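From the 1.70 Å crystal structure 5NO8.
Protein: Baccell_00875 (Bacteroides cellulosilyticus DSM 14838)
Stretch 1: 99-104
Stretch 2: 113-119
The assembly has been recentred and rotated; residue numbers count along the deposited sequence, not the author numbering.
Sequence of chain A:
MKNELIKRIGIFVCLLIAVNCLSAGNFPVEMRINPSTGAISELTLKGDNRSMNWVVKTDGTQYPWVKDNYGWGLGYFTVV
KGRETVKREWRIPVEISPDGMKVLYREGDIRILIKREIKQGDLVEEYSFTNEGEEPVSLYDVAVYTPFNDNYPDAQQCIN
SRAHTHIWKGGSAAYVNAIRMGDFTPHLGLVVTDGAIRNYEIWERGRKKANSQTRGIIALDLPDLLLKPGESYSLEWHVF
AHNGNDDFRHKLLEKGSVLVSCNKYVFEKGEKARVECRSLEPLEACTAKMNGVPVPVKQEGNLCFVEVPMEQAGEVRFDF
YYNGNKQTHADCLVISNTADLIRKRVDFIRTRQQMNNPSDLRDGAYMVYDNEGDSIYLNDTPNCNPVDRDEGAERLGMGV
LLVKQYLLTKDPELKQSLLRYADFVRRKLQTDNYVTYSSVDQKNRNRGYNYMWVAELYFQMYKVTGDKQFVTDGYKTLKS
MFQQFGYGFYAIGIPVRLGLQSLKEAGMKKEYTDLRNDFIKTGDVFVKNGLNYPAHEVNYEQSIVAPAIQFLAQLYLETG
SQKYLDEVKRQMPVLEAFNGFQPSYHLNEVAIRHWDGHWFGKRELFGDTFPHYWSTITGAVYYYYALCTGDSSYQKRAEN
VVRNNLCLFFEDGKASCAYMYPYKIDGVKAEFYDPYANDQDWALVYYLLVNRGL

Stretch 1 99-104: DGMKVL
Stretch 2 (113-119) LIKREIK

Stretch 2 is strand throughout (113-119); stretch 1 is loop or turn at D99-M101 and becomes strand at K102-L104, running antiparallel to it (175° between directions, axes 4.8 Å apart at closest). Strand residues lie near phi/psi -120/130, whereas G100 adopts 71/10, a positive phi that favours glycine, and M101 -91/-8. K102 pairs with K115 (CA-CA 4.8 Å), V103 with I114 (5.1 Å) and L104 with L113 (4.5 Å). V103-I114 is the hydrogen-bonded pair: V103 N to I114 O 2.9 Å, I114 N to V103 O 2.8 Å. R116 N extends the ladder to M101 O (2.8 Å). In the loop before the strand, D99 (chi1 p) accepts a hydrogen bond at OD1 from M101 N, 3.1 Å.

The R116 CA-to-CB bond points toward stretch 1; with rotamer m, t, t, NH1 donates to G100 O at 2.9 Å, at the guanidinium edge. V103 (chi1 t) and I114 (m, t), both buried, share one face, V103 CB 4.5 Å from I114 CB; V103 CG2 also lies 3.5 Å from R116 NH1. The other face carries K102, L104, L113 and K115: L104 and L113, both t, p, meet CD1 to CD1 at 3.9 Å, and K102 CE lies 3.9 Å from L113 CD1. M101 (m, m, m) brings CE to 3.8 Å from R116 CB and 4.1 Å from I118 CG1 (I118: m, m).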

# COMPACT_ATOMS: atom_id res chain seq x y z
N ASP A 99 7.00 -3.90 -39.13
CA ASP A 99 7.19 -4.69 -37.91
C ASP A 99 6.71 -4.03 -36.61
O ASP A 99 6.86 -4.62 -35.54
CB ASP A 99 8.65 -5.14 -37.78
CG ASP A 99 9.63 -3.99 -37.53
OD1 ASP A 99 9.26 -2.78 -37.51
OD2 ASP A 99 10.83 -4.31 -37.40
N GLY A 100 6.12 -2.83 -36.69
CA GLY A 100 5.63 -2.12 -35.51
C GLY A 100 6.71 -1.58 -34.59
O GLY A 100 6.37 -1.11 -33.50
N MET A 101 7.98 -1.60 -35.00
CA MET A 101 9.07 -1.18 -34.11
C MET A 101 9.41 0.29 -34.24
O MET A 101 10.23 0.81 -33.47
CB MET A 101 10.31 -2.03 -34.33
CG MET A 101 10.03 -3.51 -34.06
SD MET A 101 9.48 -3.94 -32.41
CE MET A 101 11.08 -4.26 -31.64
N LYS A 102 8.83 0.97 -35.22
CA LYS A 102 8.98 2.41 -35.35
C LYS A 102 7.59 2.96 -35.54
O LYS A 102 6.88 2.53 -36.45
CB LYS A 102 9.86 2.77 -36.54
CG LYS A 102 10.01 4.28 -36.77
CD LYS A 102 10.14 4.66 -38.23
CE LYS A 102 10.14 6.18 -38.40
NZ LYS A 102 10.80 6.61 -39.67
N VAL A 103 7.20 3.90 -34.68
CA VAL A 103 5.88 4.48 -34.75
C VAL A 103 6.01 5.99 -34.58
O VAL A 103 6.69 6.47 -33.66
CB VAL A 103 4.92 3.89 -33.69
CG1 VAL A 103 3.49 4.21 -34.03
CG2 VAL A 103 5.06 2.37 -33.56
N LEU A 104 5.38 6.74 -35.48
CA LEU A 104 5.44 8.18 -35.48
C LEU A 104 4.04 8.74 -35.39
O LEU A 104 3.15 8.38 -36.17
CB LEU A 104 6.14 8.65 -36.76
CG LEU A 104 6.39 10.12 -36.97
CD1 LEU A 104 7.24 10.66 -35.84
CD2 LEU A 104 7.05 10.37 -38.34
N LEU A 113 7.88 10.26 -31.53
CA LEU A 113 8.48 9.11 -32.25
C LEU A 113 8.81 8.05 -31.23
O LEU A 113 9.50 8.35 -30.25
CB LEU A 113 9.74 9.53 -32.98
CG LEU A 113 10.55 8.45 -33.73
CD1 LEU A 113 9.71 7.87 -34.87
CD2 LEU A 113 11.84 9.05 -34.26
N ILE A 114 8.35 6.83 -31.46
CA ILE A 114 8.74 5.68 -30.67
C ILE A 114 9.62 4.75 -31.49
O ILE A 114 9.19 4.29 -32.54
CB ILE A 114 7.54 4.88 -30.17
CG1 ILE A 114 6.52 5.82 -29.52
CG2 ILE A 114 8.01 3.83 -29.17
CD1 ILE A 114 5.22 5.16 -29.11
N LYS A 115 10.82 4.46 -30.99
CA LYS A 115 11.74 3.48 -31.61
C LYS A 115 11.92 2.34 -30.63
O LYS A 115 12.35 2.58 -29.50
CB LYS A 115 13.09 4.15 -31.94
CG LYS A 115 12.99 5.23 -33.03
CD LYS A 115 14.34 5.83 -33.44
CE LYS A 115 14.72 7.03 -32.56
NZ LYS A 115 16.07 7.52 -32.89
N ARG A 116 11.58 1.13 -31.06
CA ARG A 116 11.72 -0.06 -30.24
C ARG A 116 12.78 -0.99 -30.79
O ARG A 116 12.89 -1.17 -32.00
CB ARG A 116 10.42 -0.83 -30.20
CG ARG A 116 9.29 -0.05 -29.58
CD ARG A 116 7.96 -0.72 -29.84
NE ARG A 116 6.89 0.06 -29.24
CZ ARG A 116 5.72 0.34 -29.80
NH1 ARG A 116 5.41 -0.07 -31.02
NH2 ARG A 116 4.82 1.04 -29.11
N GLU A 117 13.55 -1.59 -29.89
CA GLU A 117 14.47 -2.65 -30.28
C GLU A 117 14.59 -3.69 -29.20
O GLU A 117 14.40 -3.39 -28.03
CB GLU A 117 15.80 -2.14 -30.84
CG GLU A 117 16.80 -1.47 -29.96
CD GLU A 117 18.06 -1.07 -30.76
OE1 GLU A 117 18.79 -1.97 -31.27
OE2 GLU A 117 18.32 0.14 -30.90
N ILE A 118 14.78 -4.94 -29.60
CA ILE A 118 15.00 -6.01 -28.65
C ILE A 118 16.51 -6.19 -28.70
O ILE A 118 17.06 -6.51 -29.75
CB ILE A 118 14.30 -7.32 -29.04
CG1 ILE A 118 12.79 -7.13 -29.20
CG2 ILE A 118 14.61 -8.40 -28.01
CD1 ILE A 118 12.03 -6.84 -27.94
N LYS A 119 17.18 -5.96 -27.57
CA LYS A 119 18.65 -6.00 -27.47
C LYS A 119 19.02 -6.97 -26.35
O LYS A 119 18.73 -6.71 -25.18
CB LYS A 119 19.21 -4.60 -27.18